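Local coordinates for putative immunoglobulin A1 protease (PDB 3N6Z), which is of unknown function but is probably a protease of the immunoglobulin A1 type, built round a parallel beta-solenoid, at residues A116-S121 / A143-G148; E176-G181 / S211-S216; S121-L126 / G148-Y153; A187-N192 / A224-G229. One frame throughout, in Å; residues are numbered along the deposited sequence. Where two conformers were deposited one is given.

Contact 1. Residues A116-S121 / A143-G148; sequences AGDYPS and ARQGIG. With SO4 (sulfate ion), chain B.
The side-chain amide of Gln-145 lies stacked on the ring of Tyr-119, and this pair carries the contact. NE2 of Gln-145 sits over the centre of the ring, 3.5 Å above its plane, with ring and amide planes 24° apart. The other end of the same amide is used too: Tyr-119 N donates to Gln-145 OE1 over 2.8 Å in a nearly straight bond, with the donor tilted out of the amide plane. At the ring edge, in its plane, the backbone O of Gly-146 comes within 3.6 Å of Tyr-119 CD1. Further in, packing is close: Ile-147 CG2 meets Pro-120 CD at 3.9 Å, and Ser-121 CB lies 3.1 Å from Gly-148 O. Ser-121 OG, placed between its backbone N and carbonyl carbon (chi1 64°), turns back to donate to Tyr-119 O. The outer side is looser. Exposed Asp-118 only brushes Gln-145, and Arg-144 turns to solvent, where its NE binds O3 of a sulfate at 2.8 Å, probably from the crystallisation liquor. The loop 116-121 runs between strands 113-114 and 125-131, beside the start of strand 147-148, whose other side bonds to the backbone of Ala-182 and Gly-184.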
loop_
_atom_site.group_PDB
_atom_site.type_symbol
_atom_site.label_atom_id
_atom_site.label_comp_id
_atom_site.label_asym_id
_atom_site.label_seq_id
_atom_site.Cartn_x
_atom_site.Cartn_y
_atom_site.Cartn_z
ATOM N N ALA A 116 0.829 -16.098 -6.469
ATOM C CA ALA A 116 1.837 -16.815 -7.235
ATOM C C ALA A 116 2.779 -15.822 -7.890
ATOM O O ALA A 116 2.405 -14.704 -8.151
ATOM C CB ALA A 116 1.183 -17.686 -8.315
ATOM N N GLY A 117 3.986 -16.278 -8.181
ATOM C CA GLY A 117 5.011 -15.455 -8.837
ATOM C C GLY A 117 5.758 -14.593 -7.858
ATOM O O GLY A 117 5.553 -14.661 -6.652
ATOM N N ASP A 118 6.665 -13.787 -8.391
ATOM C CA ASP A 118 7.441 -12.882 -7.565
ATOM C C ASP A 118 6.584 -11.710 -7.103
ATOM O O ASP A 118 5.871 -11.108 -7.903
ATOM C CB ASP A 118 8.644 -12.342 -8.332
ATOM C CG ASP A 118 9.718 -13.369 -8.536
ATOM O OD1 ASP A 118 9.687 -14.390 -7.840
ATOM O OD2 ASP A 118 10.615 -13.132 -9.358
ATOM N N TYR A 119 6.701 -11.369 -5.830
ATOM C CA TYR A 119 5.988 -10.248 -5.209
ATOM C C TYR A 119 4.511 -10.200 -5.577
ATOM O O TYR A 119 4.032 -9.236 -6.182
ATOM C CB TYR A 119 6.698 -8.918 -5.511
ATOM C CG TYR A 119 8.046 -8.830 -4.907
ATOM C CD1 TYR A 119 8.191 -8.731 -3.522
ATOM C CD2 TYR A 119 9.185 -8.851 -5.682
ATOM C CE1 TYR A 119 9.444 -8.665 -2.932
ATOM C CE2 TYR A 119 10.458 -8.806 -5.092
ATOM C CZ TYR A 119 10.580 -8.693 -3.727
ATOM O OH TYR A 119 11.829 -8.637 -3.153
ATOM N N PRO A 120 3.754 -11.225 -5.152
ATOM C CA PRO A 120 2.315 -11.217 -5.421
ATOM C C PRO A 120 1.648 -9.930 -4.912
ATOM O O PRO A 120 1.763 -9.592 -3.736
ATOM C CB PRO A 120 1.801 -12.451 -4.672
ATOM C CG PRO A 120 2.969 -13.309 -4.442
ATOM C CD PRO A 120 4.180 -12.436 -4.424
ATOM N N SER A 121 0.953 -9.256 -5.816
ATOM C CA SER A 121 0.458 -7.914 -5.700
ATOM C C SER A 121 0.091 -7.448 -7.108
ATOM O O SER A 121 0.351 -8.144 -8.099
ATOM C CB SER A 121 1.526 -6.957 -5.134
ATOM O OG SER A 121 2.632 -6.830 -6.006
ATOM N N ALA A 143 4.046 -16.964 0.989
ATOM C CA ALA A 143 4.729 -17.672 2.092
ATOM C C ALA A 143 6.195 -17.320 2.185
ATOM O O ALA A 143 6.877 -17.799 3.075
ATOM C CB ALA A 143 4.599 -19.196 1.908
ATOM N N ARG A 144 6.687 -16.507 1.267
ATOM C CA ARG A 144 8.129 -16.257 1.110
ATOM C C ARG A 144 8.590 -14.803 1.078
ATOM O O ARG A 144 9.756 -14.522 1.370
ATOM C CB ARG A 144 8.617 -16.916 -0.197
ATOM C CG ARG A 144 8.146 -18.343 -0.400
ATOM C CD ARG A 144 8.697 -19.318 0.627
ATOM N NE ARG A 144 8.050 -20.613 0.376
ATOM C CZ ARG A 144 7.743 -21.525 1.302
ATOM N NH1 ARG A 144 8.056 -21.349 2.594
ATOM N NH2 ARG A 144 7.118 -22.640 0.918
ATOM N N GLN A 145 7.702 -13.882 0.687
ATOM C CA GLN A 145 8.081 -12.496 0.404
ATOM C C GLN A 145 7.167 -11.511 1.106
ATOM O O GLN A 145 6.025 -11.824 1.480
ATOM C CB GLN A 145 8.081 -12.203 -1.092
ATOM C CG GLN A 145 9.081 -13.044 -1.867
ATOM C CD GLN A 145 9.022 -12.756 -3.336
ATOM O OE1 GLN A 145 7.987 -12.959 -3.964
ATOM N NE2 GLN A 145 10.113 -12.251 -3.896
ATOM N N GLY A 146 7.697 -10.307 1.261
ATOM C CA GLY A 146 6.953 -9.195 1.826
ATOM C C GLY A 146 6.137 -8.487 0.768
ATOM O O GLY A 146 6.670 -8.104 -0.294
ATOM N N ILE A 147 4.853 -8.308 1.046
ATOM C CA ILE A 147 3.913 -7.836 0.029
ATOM C C ILE A 147 2.837 -6.913 0.602
ATOM O O ILE A 147 2.670 -6.798 1.798
ATOM C CB ILE A 147 3.259 -8.993 -0.733
ATOM C CG1 ILE A 147 2.362 -9.847 0.191
ATOM C CG2 ILE A 147 4.274 -9.835 -1.513
ATOM C CD1 ILE A 147 1.508 -10.868 -0.532
ATOM N N GLY A 148 2.172 -6.227 -0.314
ATOM C CA GLY A 148 0.955 -5.479 -0.101
ATOM C C GLY A 148 0.030 -5.653 -1.282
ATOM O O GLY A 148 0.408 -6.233 -2.286
HETATM S S SO4 B . 7.325 -22.785 -2.888
HETATM O O1 SO4 B . 8.663 -22.935 -3.501
HETATM O O2 SO4 B . 7.159 -23.886 -1.924
HETATM O O3 SO4 B . 7.199 -21.491 -2.178
HETATM O O4 SO4 B . 6.320 -22.885 -3.957
#

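Contact 2. Residues E176-G181 / S211-S216; sequences EVIGSG and SDRAAS
Asp-212 reaches across to the turn after strand 176-179, where its OD1 accepts from Gly-181 N at 2.8 Å, on the syn side of the carboxylate. The same oxygen takes Ala-214 N at 2.9 Å from the opposite face of the carboxylate plane, closing an Asx turn. CG anti to the backbone N (chi1 -172°) sends the group this way. An alanine here would probably leave Gly-181 N and Ala-214 N without their shared acceptor and free the turn to shift. Beside it, Ala-214 CB packs 3.6 Å from Gly-181 N. On the other face of the sheet, Ile-178 supports Arg-213: CG2 touches Arg-213 CD at 3.5 Å, while CD1 lies over one face of the guanidinium, toward its rim. The guanidinium is steadied by its NE, which donates to Ser-211 OG at 3.2 Å close to the guanidinium plane. Underneath runs the parallel pairing, with Ser-211 N bonded to Val-177 O, Gly-179 N to Ser-211 O, and Arg-213 N to Gly-179 O. In the second shell, Lys-219 N holds Asp-212 OD2 and Lys-219 NZ binds Gly-181 O. Strand 176-179 lies between 138-141 and 209-212, and Val-177 and Asp-212 both touch Ala-183 of strand 183-184.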
loop_
_atom_site.group_PDB
_atom_site.type_symbol
_atom_site.label_atom_id
_atom_site.label_comp_id
_atom_site.label_asym_id
_atom_site.label_seq_id
_atom_site.Cartn_x
_atom_site.Cartn_y
_atom_site.Cartn_z
ATOM N N GLU A 176 -7.584 -8.690 2.015
ATOM C CA GLU A 176 -6.603 -9.383 2.833
ATOM C C GLU A 176 -5.243 -9.464 2.186
ATOM O O GLU A 176 -5.119 -9.632 0.969
ATOM C CB GLU A 176 -7.062 -10.793 3.195
ATOM C CG GLU A 176 -7.200 -11.721 2.011
ATOM C CD GLU A 176 -7.539 -13.170 2.370
ATOM O OE1 GLU A 176 -7.480 -13.552 3.549
ATOM O OE2 GLU A 176 -7.838 -13.944 1.447
ATOM N N VAL A 177 -4.223 -9.334 3.043
ATOM C CA VAL A 177 -2.827 -9.475 2.702
ATOM C C VAL A 177 -2.218 -10.454 3.701
ATOM O O VAL A 177 -2.301 -10.233 4.928
ATOM C CB VAL A 177 -2.056 -8.111 2.938
ATOM C CG1 VAL A 177 -0.564 -8.302 2.713
ATOM C CG2 VAL A 177 -2.648 -7.038 2.137
ATOM N N ILE A 178 -1.526 -11.476 3.174
ATOM C CA ILE A 178 -0.716 -12.392 3.964
ATOM C C ILE A 178 0.690 -12.379 3.355
ATOM O O ILE A 178 0.877 -12.759 2.202
ATOM C CB ILE A 178 -1.294 -13.826 4.004
ATOM C CG1 ILE A 178 -2.698 -13.796 4.553
ATOM C CG2 ILE A 178 -0.341 -14.751 4.831
ATOM C CD1 ILE A 178 -3.418 -15.126 4.436
ATOM N N GLY A 179 1.672 -11.897 4.103
ATOM C CA GLY A 179 3.051 -11.863 3.658
ATOM C C GLY A 179 3.975 -12.628 4.567
ATOM O O GLY A 179 3.561 -13.168 5.585
ATOM N N SER A 180 5.235 -12.667 4.164
ATOM C CA SER A 180 6.280 -13.314 4.954
ATOM C C SER A 180 7.525 -12.436 4.914
ATOM O O SER A 180 8.269 -12.461 3.940
ATOM C CB SER A 180 6.590 -14.712 4.445
ATOM O OG SER A 180 7.474 -15.371 5.352
ATOM N N GLY A 181 7.719 -11.653 5.973
ATOM C CA GLY A 181 8.842 -10.727 6.073
ATOM C C GLY A 181 8.452 -9.274 5.949
ATOM O O GLY A 181 9.160 -8.383 6.446
ATOM N N SER A 211 -1.390 -9.518 7.616
ATOM C CA SER A 211 -0.722 -10.502 8.453
ATOM C C SER A 211 0.659 -10.803 7.895
ATOM O O SER A 211 0.790 -11.151 6.710
ATOM C CB SER A 211 -1.567 -11.780 8.525
ATOM O OG SER A 211 -0.855 -12.836 9.136
ATOM N N ASP A 212 1.677 -10.691 8.755
ATOM C CA ASP A 212 3.014 -11.151 8.412
ATOM C C ASP A 212 3.255 -12.470 9.173
ATOM O O ASP A 212 3.413 -12.474 10.388
ATOM C CB ASP A 212 4.105 -10.137 8.719
ATOM C CG ASP A 212 5.445 -10.552 8.177
ATOM O OD1 ASP A 212 5.691 -11.754 7.957
ATOM O OD2 ASP A 212 6.302 -9.666 7.998
ATOM N N ARG A 213 3.274 -13.564 8.417
ATOM C CA ARG A 213 3.395 -14.912 8.983
ATOM C C ARG A 213 4.819 -15.414 9.042
ATOM O O ARG A 213 5.024 -16.597 9.366
ATOM C CB ARG A 213 2.480 -15.893 8.237
ATOM C CG ARG A 213 1.059 -15.546 8.507
ATOM C CD ARG A 213 0.017 -16.450 7.922
ATOM N NE ARG A 213 -1.282 -15.833 8.208
ATOM C CZ ARG A 213 -2.464 -16.317 7.851
ATOM N NH1 ARG A 213 -2.557 -17.456 7.158
ATOM N NH2 ARG A 213 -3.561 -15.637 8.182
ATOM N N ALA A 214 5.817 -14.550 8.829
ATOM C CA ALA A 214 7.225 -14.968 9.003
ATOM C C ALA A 214 7.438 -15.556 10.394
ATOM O O ALA A 214 6.927 -15.045 11.407
ATOM C CB ALA A 214 8.182 -13.785 8.789
ATOM N N ALA A 215 8.230 -16.621 10.448
ATOM C CA ALA A 215 8.539 -17.250 11.735
ATOM C C ALA A 215 9.283 -16.332 12.703
ATOM O O ALA A 215 9.194 -16.506 13.907
ATOM C CB ALA A 215 9.326 -18.583 11.529
ATOM N N SER A 216 10.036 -15.387 12.141
ATOM C CA SER A 216 10.690 -14.329 12.908
ATOM C C SER A 216 10.929 -13.114 12.006
ATOM O O SER A 216 10.879 -13.200 10.788
ATOM C CB SER A 216 12.010 -14.815 13.529
ATOM O OG SER A 216 13.011 -14.992 12.537
#

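Contact 3. Residues S121-L126 / G148-Y153; sequences SFFGVL and GIITGY
Phe-122 and Phe-123 donate their N-H groups to the carbonyls of Ile-149 and Ile-150, and past the corner at Gly-152 the two segments continue as parallel strands. Gly-124 O accepts from Tyr-153 N at 3.0 Å and weakly from Gly-152 N, and Leu-126 N closes on Tyr-153 O at 2.9 Å. Thr-151 OG1, anti to the backbone N (chi1 -163°), donates to that same Tyr-153 O from above the carbonyl plane, so two donors grip one oxygen. Ser-121 OG accepts from Gly-124 N at 2.8 Å, an ST motif that fastens the bend before the strand. The Phe-123 ring is enclosed on several sides: Ile-150 CG2 meets its edge in plane, 3.6 Å from CE2, Phe-122 CD2 stands over the centre of one face, and Leu-126 CD1 lies over the opposite face toward the rim. Phe-123 and Ile-150 run side by side, pointing the same way. On the far side of the corner Val-125 and Tyr-153 do likewise, CG2 of the valine 4.0 Å from CB of the tyrosine. The Phe-122 ring turns instead toward Trp-87, on which it stacks. Successive coils in parallel register, with glycine at a corner and apolar residues turned inward, are characteristic of a beta-solenoid, and this contact joins two of its neighbouring coils.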
loop_
_atom_site.group_PDB
_atom_site.type_symbol
_atom_site.label_atom_id
_atom_site.label_comp_id
_atom_site.label_asym_id
_atom_site.label_seq_id
_atom_site.Cartn_x
_atom_site.Cartn_y
_atom_site.Cartn_z
ATOM N N SER A 121 0.953 -9.256 -5.816
ATOM C CA SER A 121 0.458 -7.914 -5.700
ATOM C C SER A 121 0.091 -7.448 -7.108
ATOM O O SER A 121 0.351 -8.144 -8.099
ATOM C CB SER A 121 1.526 -6.957 -5.134
ATOM O OG SER A 121 2.632 -6.830 -6.006
ATOM N N PHE A 122 -0.474 -6.236 -7.227
ATOM C CA PHE A 122 -0.832 -5.752 -8.535
ATOM C C PHE A 122 0.440 -5.443 -9.355
ATOM O O PHE A 122 0.632 -6.014 -10.433
ATOM C CB PHE A 122 -1.789 -4.547 -8.444
ATOM C CG PHE A 122 -2.463 -4.218 -9.749
ATOM C CD1 PHE A 122 -3.515 -4.980 -10.237
ATOM C CD2 PHE A 122 -2.054 -3.135 -10.479
ATOM C CE1 PHE A 122 -4.135 -4.678 -11.459
ATOM C CE2 PHE A 122 -2.687 -2.816 -11.676
ATOM C CZ PHE A 122 -3.733 -3.584 -12.137
ATOM N N PHE A 123 1.308 -4.574 -8.836
ATOM C CA PHE A 123 2.476 -4.075 -9.572
ATOM C C PHE A 123 3.756 -4.876 -9.332
ATOM O O PHE A 123 4.673 -4.818 -10.176
ATOM C CB PHE A 123 2.755 -2.611 -9.284
ATOM C CG PHE A 123 1.681 -1.681 -9.742
ATOM C CD1 PHE A 123 1.428 -1.478 -11.084
ATOM C CD2 PHE A 123 0.888 -1.028 -8.824
ATOM C CE1 PHE A 123 0.418 -0.644 -11.502
ATOM C CE2 PHE A 123 -0.117 -0.161 -9.221
ATOM C CZ PHE A 123 -0.349 0.033 -10.571
ATOM N N GLY A 124 3.890 -5.526 -8.158
ATOM C CA GLY A 124 5.136 -6.208 -7.808
ATOM C C GLY A 124 6.182 -5.251 -7.270
ATOM O O GLY A 124 6.420 -5.204 -6.046
ATOM N N VAL A 125 6.738 -4.464 -8.174
ATOM C CA VAL A 125 7.635 -3.354 -7.860
ATOM C C VAL A 125 7.137 -2.163 -8.678
ATOM O O VAL A 125 7.141 -2.245 -9.907
ATOM C CB VAL A 125 9.118 -3.654 -8.192
ATOM C CG1 VAL A 125 9.981 -2.384 -8.011
ATOM C CG2 VAL A 125 9.628 -4.849 -7.353
ATOM N N LEU A 126 6.695 -1.102 -7.997
ATOM C CA LEU A 126 6.171 0.081 -8.675
ATOM C C LEU A 126 7.249 1.171 -8.770
ATOM O O LEU A 126 7.651 1.738 -7.739
ATOM C CB LEU A 126 4.911 0.608 -7.983
ATOM C CG LEU A 126 4.299 1.851 -8.664
ATOM C CD1 LEU A 126 3.985 1.665 -10.171
ATOM C CD2 LEU A 126 3.045 2.302 -7.909
ATOM N N GLY A 148 2.172 -6.227 -0.314
ATOM C CA GLY A 148 0.955 -5.479 -0.101
ATOM C C GLY A 148 0.030 -5.653 -1.282
ATOM O O GLY A 148 0.408 -6.233 -2.286
ATOM N N ILE A 149 -1.216 -5.170 -1.167
ATOM C CA ILE A 149 -2.182 -5.373 -2.257
ATOM C C ILE A 149 -1.750 -4.665 -3.521
ATOM O O ILE A 149 -1.766 -5.249 -4.592
ATOM C CB ILE A 149 -3.624 -4.955 -1.836
ATOM C CG1 ILE A 149 -4.206 -6.050 -0.938
ATOM C CG2 ILE A 149 -4.543 -4.714 -3.049
ATOM C CD1 ILE A 149 -5.373 -5.607 -0.036
ATOM N N ILE A 150 -1.390 -3.387 -3.419
ATOM C CA ILE A 150 -1.051 -2.631 -4.615
ATOM C C ILE A 150 0.342 -2.994 -5.144
ATOM O O ILE A 150 0.519 -3.179 -6.354
ATOM C CB ILE A 150 -1.204 -1.102 -4.391
ATOM C CG1 ILE A 150 -2.646 -0.792 -3.914
ATOM C CG2 ILE A 150 -0.858 -0.328 -5.683
ATOM C CD1 ILE A 150 -3.081 0.686 -3.904
ATOM N N THR A 151 1.308 -3.177 -4.250
ATOM C CA THR A 151 2.653 -3.533 -4.687
ATOM C C THR A 151 3.432 -4.211 -3.591
ATOM O O THR A 151 3.127 -4.048 -2.397
ATOM C CB THR A 151 3.394 -2.288 -5.233
ATOM O OG1 THR A 151 4.527 -2.677 -6.000
ATOM C CG2 THR A 151 3.796 -1.347 -4.080
ATOM N N GLY A 152 4.456 -4.938 -3.996
ATOM C CA GLY A 152 5.442 -5.496 -3.058
ATOM C C GLY A 152 6.376 -4.398 -2.612
ATOM O O GLY A 152 6.318 -4.012 -1.449
ATOM N N TYR A 153 7.191 -3.877 -3.524
ATOM C CA TYR A 153 7.997 -2.679 -3.305
ATOM C C TYR A 153 7.341 -1.490 -3.958
ATOM O O TYR A 153 6.909 -1.560 -5.118
ATOM C CB TYR A 153 9.411 -2.827 -3.893
ATOM C CG TYR A 153 10.396 -3.419 -2.951
ATOM C CD1 TYR A 153 10.341 -4.748 -2.592
ATOM C CD2 TYR A 153 11.347 -2.600 -2.354
ATOM C CE1 TYR A 153 11.267 -5.272 -1.661
ATOM C CE2 TYR A 153 12.254 -3.089 -1.464
ATOM C CZ TYR A 153 12.222 -4.398 -1.103
ATOM O OH TYR A 153 13.144 -4.828 -0.163
#

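Contact 4. Residues A187-N192 / A224-G229; sequences AGVLAN and AGRKVG. With SO4 (sulfate ion), chain C.
Leu-190, Val-189 and the residues they face, Lys-227 and Arg-226, bury more surface than any other residues here. Leu-190 CG packs against Lys-227 CD at 3.8 Å, on the face where Ala-187 and Ala-224 also lie. The lysine is extended to CG but bent at chi2 (65°) and again at chi4 (58°), the first bend carrying CD against the leucine and the second bringing NZ back to the loop that follows its own strand. There NZ donates to Val-228 O over 2.8 Å, from above the carbonyl plane, with further acceptors in Gly-231 O and Asp-262 O. A methionine in its place would probably leave the carbonyls of Val-228, Gly-231 and Asp-262 without the donor they share. On the other face, Val-189 lies side by side with Arg-226, its CG2 4.1 Å from Arg-226 CD, and its CG1 meets Val-228 CG1 at 3.8 Å at about a right angle. Val-228 CG1 also lies over one face of the guanidinium, offset to the rim. The arginine runs out extended, its NH1 bonded at 2.8 Å to O4 of a sulfate, probably from the crystallisation liquor, and NH2 to O3, while NH2 also forms a salt bridge with Asp-258. Backbone bonds link the strands, Leu-190 N to Arg-226 O and Val-228 N to Leu-190 O. Beyond them Asn-192 packs on Gly-229 and gives its ND2 to Val-230 O and Asp-158 OD1. The chemistry splits by face: an ammonium whose charge is probably stabilised by surrounding carbonyl oxygens, against a guanidinium paired with Asp-258 and, in this crystal, a sulfate.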
loop_
_atom_site.group_PDB
_atom_site.type_symbol
_atom_site.label_atom_id
_atom_site.label_comp_id
_atom_site.label_asym_id
_atom_site.label_seq_id
_atom_site.Cartn_x
_atom_site.Cartn_y
_atom_site.Cartn_z
ATOM N N ALA A 187 1.356 -1.375 0.557
ATOM C CA ALA A 187 2.635 -1.844 0.009
ATOM C C ALA A 187 3.368 -2.682 1.033
ATOM O O ALA A 187 3.337 -2.374 2.232
ATOM C CB ALA A 187 3.526 -0.627 -0.378
ATOM N N GLY A 188 4.109 -3.675 0.567
ATOM C CA GLY A 188 4.964 -4.442 1.481
ATOM C C GLY A 188 6.109 -3.600 2.032
ATOM O O GLY A 188 6.304 -3.492 3.262
ATOM N N VAL A 189 6.850 -2.976 1.111
ATOM C CA VAL A 189 8.051 -2.215 1.414
ATOM C C VAL A 189 8.005 -0.874 0.673
ATOM O O VAL A 189 7.819 -0.854 -0.539
ATOM C CB VAL A 189 9.345 -2.997 1.016
ATOM C CG1 VAL A 189 10.581 -2.227 1.520
ATOM C CG2 VAL A 189 9.316 -4.443 1.541
ATOM N N LEU A 190 8.177 0.217 1.417
ATOM C CA LEU A 190 8.335 1.553 0.863
ATOM C C LEU A 190 9.842 1.817 0.797
ATOM O O LEU A 190 10.556 1.664 1.806
ATOM C CB LEU A 190 7.660 2.592 1.780
ATOM C CG LEU A 190 7.833 4.073 1.458
ATOM C CD1 LEU A 190 7.333 4.421 0.023
ATOM C CD2 LEU A 190 7.090 4.934 2.520
ATOM N N ALA A 191 10.313 2.216 -0.375
ATOM C CA ALA A 191 11.701 2.604 -0.584
ATOM C C ALA A 191 11.876 4.111 -0.367
ATOM O O ALA A 191 11.185 4.700 0.486
ATOM C CB ALA A 191 12.214 2.101 -1.960
ATOM N N ASN A 192 12.827 4.747 -1.055
ATOM C CA ASN A 192 13.322 6.047 -0.633
ATOM C C ASN A 192 13.360 7.080 -1.745
ATOM O O ASN A 192 12.699 6.923 -2.802
ATOM C CB ASN A 192 14.635 5.886 0.157
ATOM C CG ASN A 192 15.830 5.525 -0.711
ATOM O OD1 ASN A 192 15.719 4.676 -1.631
ATOM N ND2 ASN A 192 16.969 6.152 -0.431
ATOM N N ALA A 224 2.015 0.155 5.267
ATOM C CA ALA A 224 3.240 -0.415 4.724
ATOM C C ALA A 224 3.865 -1.331 5.772
ATOM O O ALA A 224 3.917 -0.993 6.954
ATOM C CB ALA A 224 4.219 0.704 4.308
ATOM N N GLY A 225 4.462 -2.429 5.322
ATOM C CA GLY A 225 5.179 -3.293 6.250
ATOM C C GLY A 225 6.508 -2.768 6.724
ATOM O O GLY A 225 6.789 -2.763 7.940
ATOM N N ARG A 226 7.314 -2.295 5.782
ATOM C CA ARG A 226 8.713 -2.008 6.005
ATOM C C ARG A 226 9.106 -0.754 5.225
ATOM O O ARG A 226 8.600 -0.524 4.133
ATOM C CB ARG A 226 9.517 -3.237 5.546
ATOM C CG ARG A 226 11.025 -3.151 5.652
ATOM C CD ARG A 226 11.629 -4.377 4.985
ATOM N NE ARG A 226 13.089 -4.337 5.067
ATOM C CZ ARG A 226 13.897 -5.049 4.291
ATOM N NH1 ARG A 226 13.402 -5.939 3.434
ATOM N NH2 ARG A 226 15.219 -4.881 4.400
ATOM N N LYS A 227 10.043 0.000 5.770
ATOM C CA LYS A 227 10.663 1.157 5.126
ATOM C C LYS A 227 12.163 0.941 4.987
ATOM O O LYS A 227 12.846 0.670 5.990
ATOM C CB LYS A 227 10.404 2.405 5.976
ATOM C CG LYS A 227 11.084 3.661 5.461
ATOM C CD LYS A 227 10.556 4.136 4.104
ATOM C CE LYS A 227 11.180 5.451 3.631
ATOM N NZ LYS A 227 12.664 5.420 3.517
ATOM N N VAL A 228 12.657 1.119 3.765
ATOM C CA VAL A 228 14.072 1.034 3.449
ATOM C C VAL A 228 14.600 2.345 2.885
ATOM O O VAL A 228 13.832 3.150 2.333
ATOM C CB VAL A 228 14.396 -0.148 2.501
ATOM C CG1 VAL A 228 13.917 -1.475 3.150
ATOM C CG2 VAL A 228 13.828 0.047 1.107
ATOM N N GLY A 229 15.908 2.543 3.024
ATOM C CA GLY A 229 16.571 3.747 2.579
ATOM C C GLY A 229 16.286 5.006 3.401
ATOM O O GLY A 229 15.395 5.053 4.263
HETATM S S SO4 C . 16.811 -7.028 1.911
HETATM O O1 SO4 C . 17.107 -7.319 0.508
HETATM O O2 SO4 C . 17.664 -7.809 2.801
HETATM O O3 SO4 C . 17.047 -5.610 2.160
HETATM O O4 SO4 C . 15.426 -7.395 2.148
#

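In the fold
Contacts 3 and 4 are the buried pair, whereas contacts 1 and 2 lie partly buried. Contacts 3 and 4 reach the same group of parallel strands and are joined through Gly-152 and Val-189, whose backbones probably hydrogen-bond, so 148-153 and 187-192 follow one another as adjacent coils. Contact 1 shares Ser-121 and Gly-148 with contact 3, each of its segments running into the matching one there. It also meets contact 2, where Gln-145 O probably bonds Ser-180 N. Chemistry follows place: contact 3 combines backbone bonds and two hydroxyls with an aromatic and aliphatic interior, contact 4 adds a buried lysine, contact 2 relies on a carboxylate in a turn, and contact 1 on an amide-ring stack near solvent.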